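Local coordinates for 3-hydroxy-3-methylglutaryl-CoA lyase (Acinetobacter baumannii, PDB 6NDS), which is a lyase of the HMGL-like family, built on a TIM-barrel fold, that holds a zinc ion and coenzyme A, at residues D14-Q19 against A229-G234; D37-L42 against P66-G71; L111-T116 against F168-H173; C267-I272 against G304-L309; R286-P289 against D295-S298. One frame throughout, in Å; residues are numbered along the deposited sequence.

Contact 1: D14-Q19 against A229-G234; sequences DLLVVQ and AAYEVG. With ACT (acetate ion), chain D.
Tyr231 reaches out from helix 223-232 to Leu16 and to the backbone of Asp14. The residues leading into the first strand of the TIM barrel, 17-20, here pack on the end of the helix that precedes its last strand, 237-240. That helix finishes in a Schellman motif with Gly234, of positive phi, as the C-prime residue: Ala235 N bonds to Ala230 O and Gly234 N to Tyr231 O. Tyr231 is in the last turn. Its CB points at 14-19, and with CG anti to the backbone N (chi1 -175°) the ring is carried straight on across the gap. Low on the ring, CD1 meets Leu16 CD1 at 3.9 Å; the methyl group comes in obliquely. Farther along, CE1 and CZ each run 3.5 Å from Asp14 O, which lies in the ring plane at its edge. Ile272 CD1 lies over the ring face, on the side of the plane from which Leu16 comes, and Arg236 makes a cation-pi contact with the ring. At the tip, Tyr231 OH is 2.7 Å from Asp14 O. An acetate ion, probably picked up from the crystallisation liquor, places its atom O 3.0 Å from Tyr231 OH. The hydroxyl has one proton for these two acceptors. Leu16 is buried, wedged also against Cys267 and Phe238, while Asp14 is partly exposed. Its carboxylate is held on its own side of the contact, where OD2 accepts from Ala11 N. The methyl carbon CH3 of the acetate comes to 3.9 Å from that same Asp14 OD2.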
# COMPACT_ATOMS: atom_id res chain seq x y z
N ASP A 14 -19.97 -1.93 13.07
CA ASP A 14 -18.65 -2.37 12.61
C ASP A 14 -18.51 -2.39 11.09
O ASP A 14 -17.38 -2.34 10.59
CB ASP A 14 -18.33 -3.78 13.10
CG ASP A 14 -18.21 -3.88 14.61
OD1 ASP A 14 -18.02 -2.85 15.29
OD2 ASP A 14 -18.30 -5.03 15.11
N LEU A 15 -19.61 -2.50 10.35
CA LEU A 15 -19.55 -2.74 8.91
C LEU A 15 -18.79 -1.63 8.18
O LEU A 15 -19.10 -0.45 8.35
CB LEU A 15 -20.96 -2.84 8.34
CG LEU A 15 -21.04 -2.88 6.81
CD1 LEU A 15 -20.64 -4.25 6.33
CD2 LEU A 15 -22.42 -2.52 6.29
N LEU A 16 -17.80 -2.02 7.38
CA LEU A 16 -17.18 -1.06 6.47
C LEU A 16 -17.92 -1.14 5.14
O LEU A 16 -18.02 -2.21 4.52
CB LEU A 16 -15.68 -1.33 6.30
CG LEU A 16 -14.87 -0.27 5.51
CD1 LEU A 16 -13.42 -0.24 6.00
CD2 LEU A 16 -14.92 -0.53 4.02
N VAL A 17 -18.44 0.01 4.71
CA VAL A 17 -19.33 0.10 3.55
C VAL A 17 -18.48 0.44 2.34
O VAL A 17 -18.07 1.59 2.16
CB VAL A 17 -20.41 1.16 3.78
CG1 VAL A 17 -21.32 1.26 2.58
CG2 VAL A 17 -21.21 0.85 5.05
N VAL A 18 -18.24 -0.55 1.48
CA VAL A 18 -17.39 -0.38 0.30
C VAL A 18 -18.23 0.16 -0.85
O VAL A 18 -19.27 -0.43 -1.18
CB VAL A 18 -16.72 -1.71 -0.08
CG1 VAL A 18 -15.85 -1.52 -1.32
CG2 VAL A 18 -15.88 -2.24 1.09
N GLN A 19 -17.80 1.27 -1.45
CA GLN A 19 -18.54 1.93 -2.53
C GLN A 19 -17.67 1.95 -3.78
O GLN A 19 -16.49 2.30 -3.71
CB GLN A 19 -18.96 3.34 -2.10
CG GLN A 19 -19.69 3.33 -0.73
CD GLN A 19 -20.04 4.69 -0.16
OE1 GLN A 19 -21.04 4.82 0.54
NE2 GLN A 19 -19.21 5.70 -0.42
N ALA A 229 -6.78 4.13 9.32
CA ALA A 229 -6.73 5.24 10.27
C ALA A 229 -8.09 5.93 10.40
O ALA A 229 -8.52 6.27 11.51
CB ALA A 229 -5.66 6.26 9.87
N ALA A 230 -8.77 6.16 9.27
CA ALA A 230 -10.11 6.75 9.31
C ALA A 230 -11.10 5.83 10.02
O ALA A 230 -11.93 6.28 10.81
CB ALA A 230 -10.60 7.06 7.89
N TYR A 231 -11.02 4.52 9.73
CA TYR A 231 -11.90 3.56 10.41
C TYR A 231 -11.70 3.59 11.92
O TYR A 231 -12.67 3.50 12.69
CB TYR A 231 -11.63 2.15 9.86
CG TYR A 231 -12.57 1.09 10.41
CD1 TYR A 231 -13.75 0.78 9.76
CD2 TYR A 231 -12.26 0.41 11.57
CE1 TYR A 231 -14.61 -0.19 10.26
CE2 TYR A 231 -13.11 -0.56 12.08
CZ TYR A 231 -14.27 -0.86 11.42
OH TYR A 231 -15.11 -1.82 11.95
N GLU A 232 -10.44 3.72 12.36
CA GLU A 232 -10.14 3.71 13.79
C GLU A 232 -10.77 4.88 14.54
O GLU A 232 -11.00 4.77 15.75
CB GLU A 232 -8.61 3.68 14.00
CG GLU A 232 -7.98 2.33 13.59
CD GLU A 232 -6.45 2.32 13.59
OE1 GLU A 232 -5.83 3.40 13.70
OE2 GLU A 232 -5.87 1.22 13.47
N VAL A 233 -11.09 5.99 13.86
CA VAL A 233 -11.75 7.12 14.51
C VAL A 233 -13.23 7.21 14.12
O VAL A 233 -13.87 8.23 14.41
CB VAL A 233 -11.02 8.45 14.24
CG1 VAL A 233 -9.63 8.42 14.88
CG2 VAL A 233 -10.93 8.75 12.75
N GLY A 234 -13.79 6.17 13.49
CA GLY A 234 -15.23 6.05 13.33
C GLY A 234 -15.77 6.10 11.92
O GLY A 234 -16.97 5.89 11.73
C ACT D . -13.77 -5.10 13.89
O ACT D . -14.19 -3.91 13.87
OXT ACT D . -12.57 -5.52 13.96
CH3 ACT D . -14.86 -6.21 13.81

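Contact 2: D37-L42 against P66-G71; sequences DKKIDL and PNLRDG
Lys39, on helix 36-46, stretches across to Asp70 and to the carbonyl of Asn67 in the loop ahead of helix 71-77. The close packing is at the far end of the side chain, from CD to NZ. NZ forms a salt bridge with Asp70 OD2 at 2.9 Å, arriving on the syn side of the carboxylate but 28° out of its plane; a weak bond runs from NZ to OD1 at 3.3 Å. A second weak bond goes from NZ to Asn67 O, 3.2 Å away, and CE lies equally near that oxygen. The chain is extended until its last torsion, where a bend (chi4 80°) swings NZ in between the two acceptors. Val34 O takes another bond from NZ, and Trp33 adds a cation-pi contact, so the buried ammonium has oxygens of Asp70, Asn67 and Val34 and an aromatic partner in Trp33. Asp70 comes from the opposite direction. Its OD2 also receives a bond from Thr36 OG1, which ties the carboxylate to the start of the lysine's own helix. Although Asp70 holds the N-cap position of helix 71-77, its side chain makes no capping bond. The apolar flank is much looser: Leu68 CD2 stays 4.4 Å from Lys39 CE. Towards solvent, Asn67 and Asp70 are both partly exposed, and Asn67 ND2 bonds to Glu30 O. Helix 36-46 links strand 17-20 to its successor 53-58, and the loop follows that second strand: the arrangement belongs to the coenzyme A side of a beta/alpha barrel, with the Leu68 side chain about 6 Å from the ligand.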
# COMPACT_ATOMS: atom_id res chain seq x y z
N ASP A 37 -21.52 -0.58 -24.49
CA ASP A 37 -22.11 -1.82 -23.99
C ASP A 37 -21.17 -2.55 -23.05
O ASP A 37 -21.64 -3.33 -22.21
CB ASP A 37 -22.59 -2.74 -25.13
CG ASP A 37 -21.51 -3.10 -26.15
OD1 ASP A 37 -20.35 -2.67 -26.02
OD2 ASP A 37 -21.85 -3.83 -27.10
N LYS A 38 -19.87 -2.30 -23.14
CA LYS A 38 -18.94 -2.92 -22.21
C LYS A 38 -18.88 -2.17 -20.89
O LYS A 38 -18.62 -2.78 -19.85
CB LYS A 38 -17.55 -3.05 -22.85
CG LYS A 38 -17.55 -3.99 -24.04
CD LYS A 38 -16.17 -4.23 -24.63
CE LYS A 38 -16.27 -4.96 -25.96
NZ LYS A 38 -14.94 -5.44 -26.43
N LYS A 39 -19.11 -0.85 -20.91
CA LYS A 39 -19.32 -0.12 -19.66
C LYS A 39 -20.55 -0.66 -18.94
O LYS A 39 -20.53 -0.89 -17.72
CB LYS A 39 -19.50 1.38 -19.92
CG LYS A 39 -18.25 2.16 -20.37
CD LYS A 39 -18.52 3.66 -20.23
CE LYS A 39 -17.37 4.52 -20.73
NZ LYS A 39 -17.38 4.64 -22.23
N ILE A 40 -21.63 -0.88 -19.69
CA ILE A 40 -22.86 -1.43 -19.12
C ILE A 40 -22.61 -2.81 -18.54
O ILE A 40 -23.03 -3.12 -17.42
CB ILE A 40 -23.97 -1.45 -20.19
CG1 ILE A 40 -24.45 -0.02 -20.47
CG2 ILE A 40 -25.12 -2.32 -19.74
CD1 ILE A 40 -25.22 0.13 -21.74
N ASP A 41 -21.87 -3.65 -19.28
CA ASP A 41 -21.56 -5.00 -18.79
C ASP A 41 -20.77 -4.96 -17.50
O ASP A 41 -21.00 -5.76 -16.58
CB ASP A 41 -20.77 -5.77 -19.85
CG ASP A 41 -21.64 -6.32 -20.96
OD1 ASP A 41 -22.88 -6.23 -20.87
OD2 ASP A 41 -21.07 -6.84 -21.95
N LEU A 42 -19.78 -4.06 -17.42
CA LEU A 42 -18.95 -3.94 -16.23
C LEU A 42 -19.79 -3.56 -15.02
O LEU A 42 -19.68 -4.17 -13.95
CB LEU A 42 -17.85 -2.91 -16.46
CG LEU A 42 -17.01 -2.55 -15.22
CD1 LEU A 42 -16.20 -3.74 -14.75
CD2 LEU A 42 -16.12 -1.34 -15.52
N PRO A 66 -13.86 13.07 -22.41
CA PRO A 66 -14.50 12.33 -23.51
C PRO A 66 -14.78 10.88 -23.19
O PRO A 66 -15.73 10.31 -23.75
CB PRO A 66 -13.49 12.47 -24.66
CG PRO A 66 -12.23 12.96 -24.06
CD PRO A 66 -12.61 13.71 -22.81
N ASN A 67 -14.02 10.26 -22.29
CA ASN A 67 -14.23 8.85 -21.97
C ASN A 67 -15.58 8.57 -21.31
O ASN A 67 -16.02 7.41 -21.33
CB ASN A 67 -13.14 8.33 -21.05
CG ASN A 67 -11.91 7.89 -21.78
OD1 ASN A 67 -11.93 7.64 -22.99
ND2 ASN A 67 -10.81 7.76 -21.04
N LEU A 68 -16.22 9.57 -20.71
CA LEU A 68 -17.48 9.37 -20.01
C LEU A 68 -18.65 10.06 -20.72
O LEU A 68 -19.71 10.25 -20.12
CB LEU A 68 -17.36 9.87 -18.57
CG LEU A 68 -16.33 9.13 -17.71
CD1 LEU A 68 -16.36 9.71 -16.29
CD2 LEU A 68 -16.64 7.64 -17.69
N ARG A 69 -18.49 10.41 -22.00
CA ARG A 69 -19.52 11.18 -22.70
C ARG A 69 -20.77 10.37 -23.01
O ARG A 69 -21.76 10.95 -23.49
CB ARG A 69 -18.97 11.76 -24.01
CG ARG A 69 -18.70 10.73 -25.09
CD ARG A 69 -17.92 11.35 -26.25
NE ARG A 69 -18.62 12.50 -26.84
CZ ARG A 69 -18.07 13.35 -27.71
NH1 ARG A 69 -16.81 13.21 -28.09
NH2 ARG A 69 -18.80 14.35 -28.19
N ASP A 70 -20.76 9.06 -22.78
CA ASP A 70 -21.93 8.21 -22.99
C ASP A 70 -22.71 7.96 -21.70
O ASP A 70 -23.42 6.96 -21.60
CB ASP A 70 -21.51 6.88 -23.61
CG ASP A 70 -20.46 6.14 -22.79
OD1 ASP A 70 -19.95 6.71 -21.79
OD2 ASP A 70 -20.14 4.98 -23.13
N GLY A 71 -22.59 8.87 -20.72
CA GLY A 71 -23.22 8.62 -19.43
C GLY A 71 -24.71 8.37 -19.51
O GLY A 71 -25.25 7.51 -18.81

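Contact 3: L111-T116 against F168-H173; sequences LSASQT and FSLVEH
Leu170 pushes its branched end into the chain at Ala113, just where strand 106-112 runs out. The methyl CD1 does most of the touching, at 3.6 Å from Ala113 CA and 3.8 Å from Ala113 CB, while CD2 faces the side chain of Leu111, whose CD1 is 4.4 Å away. The division of labour follows from the torsions of Leu170: CG stands anti to the carbonyl carbon (chi1 -63°) and CD1 continues the chain in an extended line, so CD1 leads to Ala113 and CD2 is left beside Leu111. Leu111 has the less relaxed conformation. Its chi1 of 91° is well off the staggered value, and in this posture the isobutyl group lies towards helix 164-176, where Tyr174 also touches it, and against Phe130 and Ser129 of helix 126-140. Ala113, by contrast, offers only a methyl, and Leu170 can therefore come right up to the backbone. The intervening Ser112 turns the opposite way, its OG hydrogen-bonded to His117 ND1 and its side chain about 7 Å from the bound coenzyme A. Beyond it, Ser114 is the N-cap of helix 115-122, with OG holding His117 N. Val150 of the neighbouring strand 145-151 touches both Ala113 and Leu170, with Phe130 packed on Leu170 too. All four touching residues are buried. Apolar packing of this kind, between the parallel strands and the helices that surround them, is typical of a TIM barrel.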
# COMPACT_ATOMS: atom_id res chain seq x y z
N LEU A 111 -16.75 19.92 -5.89
CA LEU A 111 -15.85 21.05 -6.07
C LEU A 111 -14.57 20.75 -5.30
O LEU A 111 -14.51 19.82 -4.49
CB LEU A 111 -16.49 22.38 -5.64
CG LEU A 111 -16.30 22.86 -4.20
CD1 LEU A 111 -16.82 24.30 -4.07
CD2 LEU A 111 -16.98 21.94 -3.20
N SER A 112 -13.51 21.53 -5.57
CA SER A 112 -12.23 21.35 -4.89
C SER A 112 -12.03 22.41 -3.81
O SER A 112 -12.42 23.56 -3.99
CB SER A 112 -11.07 21.41 -5.89
OG SER A 112 -11.24 20.44 -6.91
N ALA A 113 -11.40 22.02 -2.70
CA ALA A 113 -11.03 23.00 -1.68
C ALA A 113 -9.96 23.96 -2.18
O ALA A 113 -9.81 25.06 -1.64
CB ALA A 113 -10.54 22.30 -0.41
N SER A 114 -9.18 23.53 -3.17
CA SER A 114 -8.17 24.37 -3.79
C SER A 114 -8.81 25.20 -4.90
O SER A 114 -9.40 24.64 -5.83
CB SER A 114 -7.06 23.50 -4.38
OG SER A 114 -6.33 24.21 -5.37
N GLN A 115 -8.72 26.53 -4.78
CA GLN A 115 -9.23 27.38 -5.85
C GLN A 115 -8.54 27.07 -7.17
O GLN A 115 -9.19 27.03 -8.23
CB GLN A 115 -9.04 28.85 -5.50
CG GLN A 115 -9.77 29.79 -6.46
CD GLN A 115 -11.24 29.92 -6.13
OE1 GLN A 115 -12.02 29.00 -6.36
NE2 GLN A 115 -11.62 31.07 -5.59
N THR A 116 -7.23 26.84 -7.14
CA THR A 116 -6.50 26.56 -8.38
C THR A 116 -6.99 25.27 -9.03
O THR A 116 -7.21 25.21 -10.24
CB THR A 116 -5.00 26.47 -8.12
OG1 THR A 116 -4.52 27.69 -7.56
CG2 THR A 116 -4.26 26.18 -9.42
N PHE A 168 -13.56 22.57 6.28
CA PHE A 168 -14.73 22.55 7.15
C PHE A 168 -15.77 23.59 6.73
O PHE A 168 -16.97 23.33 6.83
CB PHE A 168 -14.29 22.78 8.60
CG PHE A 168 -13.24 21.80 9.08
CD1 PHE A 168 -12.28 22.19 9.99
CD2 PHE A 168 -13.21 20.50 8.60
CE1 PHE A 168 -11.31 21.30 10.43
CE2 PHE A 168 -12.25 19.60 9.03
CZ PHE A 168 -11.29 20.01 9.94
N SER A 169 -15.32 24.75 6.26
CA SER A 169 -16.25 25.77 5.78
C SER A 169 -17.04 25.28 4.58
O SER A 169 -18.24 25.56 4.45
CB SER A 169 -15.49 27.05 5.44
OG SER A 169 -16.35 28.02 4.88
N LEU A 170 -16.39 24.54 3.68
CA LEU A 170 -17.08 23.99 2.51
C LEU A 170 -18.07 22.91 2.92
O LEU A 170 -19.19 22.85 2.40
CB LEU A 170 -16.07 23.46 1.51
CG LEU A 170 -15.13 24.53 0.94
CD1 LEU A 170 -13.95 23.87 0.21
CD2 LEU A 170 -15.87 25.48 0.02
N VAL A 171 -17.68 22.03 3.85
CA VAL A 171 -18.62 21.05 4.38
C VAL A 171 -19.84 21.75 4.98
O VAL A 171 -20.98 21.36 4.72
CB VAL A 171 -17.93 20.14 5.42
CG1 VAL A 171 -18.98 19.29 6.12
CG2 VAL A 171 -16.87 19.27 4.75
N GLU A 172 -19.61 22.79 5.78
CA GLU A 172 -20.72 23.51 6.39
C GLU A 172 -21.63 24.13 5.33
O GLU A 172 -22.85 24.20 5.51
CB GLU A 172 -20.20 24.58 7.35
CG GLU A 172 -19.58 24.01 8.62
CD GLU A 172 -19.03 25.09 9.53
OE1 GLU A 172 -19.16 24.94 10.76
OE2 GLU A 172 -18.48 26.09 9.02
N HIS A 173 -21.05 24.60 4.22
CA HIS A 173 -21.87 25.18 3.16
C HIS A 173 -22.76 24.12 2.52
O HIS A 173 -23.93 24.37 2.22
CB HIS A 173 -20.97 25.84 2.11
CG HIS A 173 -21.67 26.82 1.23
ND1 HIS A 173 -23.05 26.87 1.10
CD2 HIS A 173 -21.19 27.80 0.43
CE1 HIS A 173 -23.38 27.84 0.26
NE2 HIS A 173 -22.27 28.42 -0.16

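Contact 4: C267-I272 against G304-L309; sequences CEEIGI and GRNTDL
The guanidinium of Arg305 and the carboxylate of Glu268 meet with their planes 61° apart, and the arginine presents its edge. Glu268 OE2 sits at that edge, in the guanidinium plane and 2.7 Å from NH2, in a nearly straight bond (164°) that is also a salt bridge. From the carboxylate's viewpoint the donor arrives from above, 51° out of its plane. Also in the guanidinium plane, water 2 accepts from NE at 2.9 Å. Glu269, next along helix 260-270, works through water: its OE2 receives a bond of 2.7 Å from water 1, which in turn takes a weak one from Arg305 NH2. Glu269 OE1 also stands 3.6 Å from Asn306 ND2; that amide is hydrogen-bonded to Met190 O of the second subunit, and Gly304 O accepts from Arg220 of the same neighbour. On the remaining nitrogen, NH1, a second salt bridge goes to Asp279. Every nitrogen of the guanidinium thus has an acceptor, which fixes its rotation; with two carboxylates bonded directly and a third through water, the arginine very likely keeps its charge at this subunit boundary.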
# COMPACT_ATOMS: atom_id res chain seq x y z
N CYS A 267 -10.07 -5.94 4.93
CA CYS A 267 -11.18 -6.11 5.86
C CYS A 267 -11.40 -7.57 6.20
O CYS A 267 -11.60 -7.92 7.37
CB CYS A 267 -12.46 -5.54 5.25
SG CYS A 267 -12.46 -3.75 5.08
N GLU A 268 -11.38 -8.45 5.19
CA GLU A 268 -11.66 -9.86 5.40
C GLU A 268 -10.61 -10.50 6.32
O GLU A 268 -10.94 -11.28 7.21
CB GLU A 268 -11.74 -10.57 4.05
CG GLU A 268 -12.22 -12.00 4.12
CD GLU A 268 -13.17 -12.40 3.00
OE1 GLU A 268 -13.92 -11.54 2.47
OE2 GLU A 268 -13.19 -13.60 2.68
N GLU A 269 -9.34 -10.13 6.14
CA GLU A 269 -8.27 -10.69 6.97
C GLU A 269 -8.29 -10.14 8.39
O GLU A 269 -7.98 -10.86 9.34
CB GLU A 269 -6.92 -10.43 6.31
CG GLU A 269 -6.72 -11.24 5.04
CD GLU A 269 -6.81 -12.74 5.29
OE1 GLU A 269 -5.98 -13.25 6.08
OE2 GLU A 269 -7.72 -13.39 4.74
N ILE A 270 -8.62 -8.85 8.55
CA ILE A 270 -8.64 -8.25 9.88
C ILE A 270 -9.85 -8.71 10.67
O ILE A 270 -9.78 -8.86 11.90
CB ILE A 270 -8.63 -6.71 9.75
CG1 ILE A 270 -7.25 -6.22 9.32
CG2 ILE A 270 -9.04 -6.03 11.04
CD1 ILE A 270 -7.28 -4.71 9.00
N GLY A 271 -10.97 -8.94 10.00
CA GLY A 271 -12.22 -9.22 10.65
C GLY A 271 -13.22 -8.08 10.62
O GLY A 271 -14.20 -8.12 11.38
N ILE A 272 -13.01 -7.08 9.77
CA ILE A 272 -13.97 -6.00 9.57
C ILE A 272 -15.04 -6.47 8.59
O ILE A 272 -14.70 -6.87 7.46
CB ILE A 272 -13.28 -4.72 9.05
CG1 ILE A 272 -12.34 -4.14 10.11
CG2 ILE A 272 -14.32 -3.69 8.64
CD1 ILE A 272 -11.54 -2.96 9.62
N GLY A 304 -3.38 -13.36 -5.72
CA GLY A 304 -4.43 -14.16 -5.11
C GLY A 304 -4.45 -13.96 -3.60
O GLY A 304 -3.53 -13.40 -3.00
N ARG A 305 -5.53 -14.42 -2.98
CA ARG A 305 -5.67 -14.29 -1.53
C ARG A 305 -4.77 -15.30 -0.81
O ARG A 305 -4.19 -16.21 -1.42
CB ARG A 305 -7.12 -14.48 -1.13
CG ARG A 305 -7.64 -15.86 -1.47
CD ARG A 305 -9.15 -15.93 -1.25
NE ARG A 305 -9.47 -15.43 0.08
CZ ARG A 305 -10.70 -15.11 0.48
NH1 ARG A 305 -11.71 -15.24 -0.37
NH2 ARG A 305 -10.90 -14.65 1.71
N ASN A 306 -4.69 -15.15 0.52
CA ASN A 306 -3.81 -16.00 1.34
C ASN A 306 -4.10 -17.48 1.13
O ASN A 306 -3.17 -18.31 1.15
CB ASN A 306 -3.98 -15.67 2.82
CG ASN A 306 -3.20 -14.44 3.27
OD1 ASN A 306 -2.85 -13.58 2.47
ND2 ASN A 306 -2.93 -14.36 4.57
N THR A 307 -5.38 -17.84 0.99
CA THR A 307 -5.77 -19.24 0.95
C THR A 307 -5.51 -19.89 -0.40
O THR A 307 -5.72 -21.10 -0.54
CB THR A 307 -7.24 -19.40 1.33
OG1 THR A 307 -8.05 -18.55 0.50
CG2 THR A 307 -7.47 -19.02 2.78
N ASP A 308 -5.08 -19.13 -1.40
CA ASP A 308 -4.62 -19.71 -2.67
C ASP A 308 -3.22 -20.27 -2.45
O ASP A 308 -2.22 -19.57 -2.61
CB ASP A 308 -4.63 -18.66 -3.78
CG ASP A 308 -6.03 -18.35 -4.28
OD1 ASP A 308 -6.99 -19.01 -3.82
OD2 ASP A 308 -6.16 -17.46 -5.14
N LEU A 309 -3.15 -21.54 -2.06
CA LEU A 309 -1.88 -22.16 -1.73
C LEU A 309 -1.21 -22.70 -2.99
O LEU A 309 -1.83 -22.88 -4.04
CB LEU A 309 -2.07 -23.27 -0.69
CG LEU A 309 -2.72 -22.82 0.62
CD1 LEU A 309 -2.84 -23.99 1.58
CD2 LEU A 309 -1.94 -21.67 1.25
O HOH W 1 -9.25 -12.55 2.66
O HOH W 2 -7.48 -15.51 2.21

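Contact 5: R286-P289 against D295-S298; sequences RTLP and DTPS. With ACT (acetate ion), chain F.
Leu288 CB touches Thr296 CG2 at 4.0 Å, and beside that pair the ring of Pro289 meets the carboxylate of Asp295, with CG 3.5 Å from OD2. Proline and aspartate cross at about a right angle. An acetate ion, probably from the crystallisation liquor, lies in the same corner: one of its oxygens accepts a bond from Thr296 N (2.8 Å, 163°) and rests 3.3 Å from Pro289 CG. Thr296 has its hydroxyl set between the backbone N and the carbonyl carbon (chi1 82°), which leaves CG2 turned to the leucine while OG1 bonds to Gly243 O. This is a tight reversal of the chain: helix 288-292 is followed by a loop that doubles back over its start, in the helical C-terminal part that follows the barrel strands. Within the loop, Pro297 is the centre of an inverse gamma turn, closed by a weak bond from Ser298 N to Thr296 O. Farther out, Leu242 and Leu245 pack on Leu288, and Leu245 on Thr296 as well. Ser298 then takes the N-cap place of helix 299-303: its OG holds Ala301 N and is paired with Glu261 OE2.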
# COMPACT_ATOMS: atom_id res chain seq x y z
N ARG A 286 -9.64 -9.71 -12.56
CA ARG A 286 -8.70 -10.36 -13.47
C ARG A 286 -9.15 -10.32 -14.93
O ARG A 286 -8.34 -10.65 -15.80
CB ARG A 286 -8.45 -11.80 -13.00
CG ARG A 286 -7.62 -11.84 -11.71
CD ARG A 286 -7.55 -13.23 -11.07
NE ARG A 286 -6.45 -13.32 -10.10
CZ ARG A 286 -6.28 -14.32 -9.24
NH1 ARG A 286 -7.14 -15.33 -9.22
NH2 ARG A 286 -5.25 -14.30 -8.41
N THR A 287 -10.39 -9.90 -15.22
CA THR A 287 -10.81 -9.69 -16.60
C THR A 287 -10.42 -8.32 -17.13
O THR A 287 -10.58 -8.08 -18.33
CB THR A 287 -12.33 -9.87 -16.75
OG1 THR A 287 -13.03 -8.75 -16.19
CG2 THR A 287 -12.79 -11.17 -16.08
N LEU A 288 -9.91 -7.42 -16.27
CA LEU A 288 -9.61 -6.07 -16.73
C LEU A 288 -8.48 -5.99 -17.76
O LEU A 288 -8.59 -5.22 -18.72
CB LEU A 288 -9.31 -5.15 -15.55
CG LEU A 288 -10.50 -4.77 -14.67
CD1 LEU A 288 -10.00 -3.97 -13.46
CD2 LEU A 288 -11.52 -3.95 -15.48
N PRO A 289 -7.36 -6.72 -17.61
CA PRO A 289 -6.31 -6.62 -18.63
C PRO A 289 -6.82 -6.91 -20.03
O PRO A 289 -6.43 -6.23 -20.99
CB PRO A 289 -5.26 -7.64 -18.17
CG PRO A 289 -5.42 -7.66 -16.70
CD PRO A 289 -6.91 -7.53 -16.46
N ASP A 295 -2.17 -4.23 -17.72
CA ASP A 295 -2.41 -4.65 -16.34
C ASP A 295 -2.77 -3.46 -15.47
O ASP A 295 -2.54 -2.30 -15.83
CB ASP A 295 -1.18 -5.37 -15.77
CG ASP A 295 -0.93 -6.71 -16.43
OD1 ASP A 295 0.24 -6.99 -16.77
OD2 ASP A 295 -1.90 -7.47 -16.64
N THR A 296 -3.34 -3.74 -14.30
CA THR A 296 -3.81 -2.71 -13.38
C THR A 296 -3.13 -2.88 -12.03
O THR A 296 -2.61 -3.96 -11.72
CB THR A 296 -5.34 -2.77 -13.20
OG1 THR A 296 -5.69 -3.77 -12.24
CG2 THR A 296 -6.04 -3.06 -14.53
N PRO A 297 -3.10 -1.82 -11.20
CA PRO A 297 -2.39 -1.88 -9.90
C PRO A 297 -3.23 -2.55 -8.81
O PRO A 297 -3.69 -1.92 -7.85
CB PRO A 297 -2.13 -0.40 -9.59
CG PRO A 297 -2.67 0.39 -10.72
CD PRO A 297 -3.61 -0.47 -11.48
N SER A 298 -3.46 -3.84 -8.98
CA SER A 298 -4.15 -4.65 -7.98
C SER A 298 -3.19 -5.69 -7.44
O SER A 298 -2.71 -6.54 -8.20
CB SER A 298 -5.36 -5.36 -8.59
OG SER A 298 -5.87 -6.32 -7.68
C ACT F . -3.95 -7.38 -13.25
O ACT F . -3.87 -6.44 -14.08
OXT ACT F . -4.84 -8.27 -13.13
CH3 ACT F . -2.79 -7.43 -12.22

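Along the chain, contacts 2 and 3 are nested within the long loop closed by contact 1; contact 4 comes afterwards and encloses contact 5. Contacts 1 and 3 reach the same parallel barrel sheet, with centres 23 Å apart, whereas contact 2 lies across the chain's centre from contact 1, their centres 30 Å apart. Contacts 1 and 4 touch: Leu16 CD1 packs 3.7 Å from Cys267 SG, so the approach to the first strand packs on helix 260-270. Contact 5 meets contact 4 where Arg286 NH2 nears Gly304 N. Contacts 1, 4 and 5 thus run from barrel to C-terminal helices, and contact 4 reaches the second subunit.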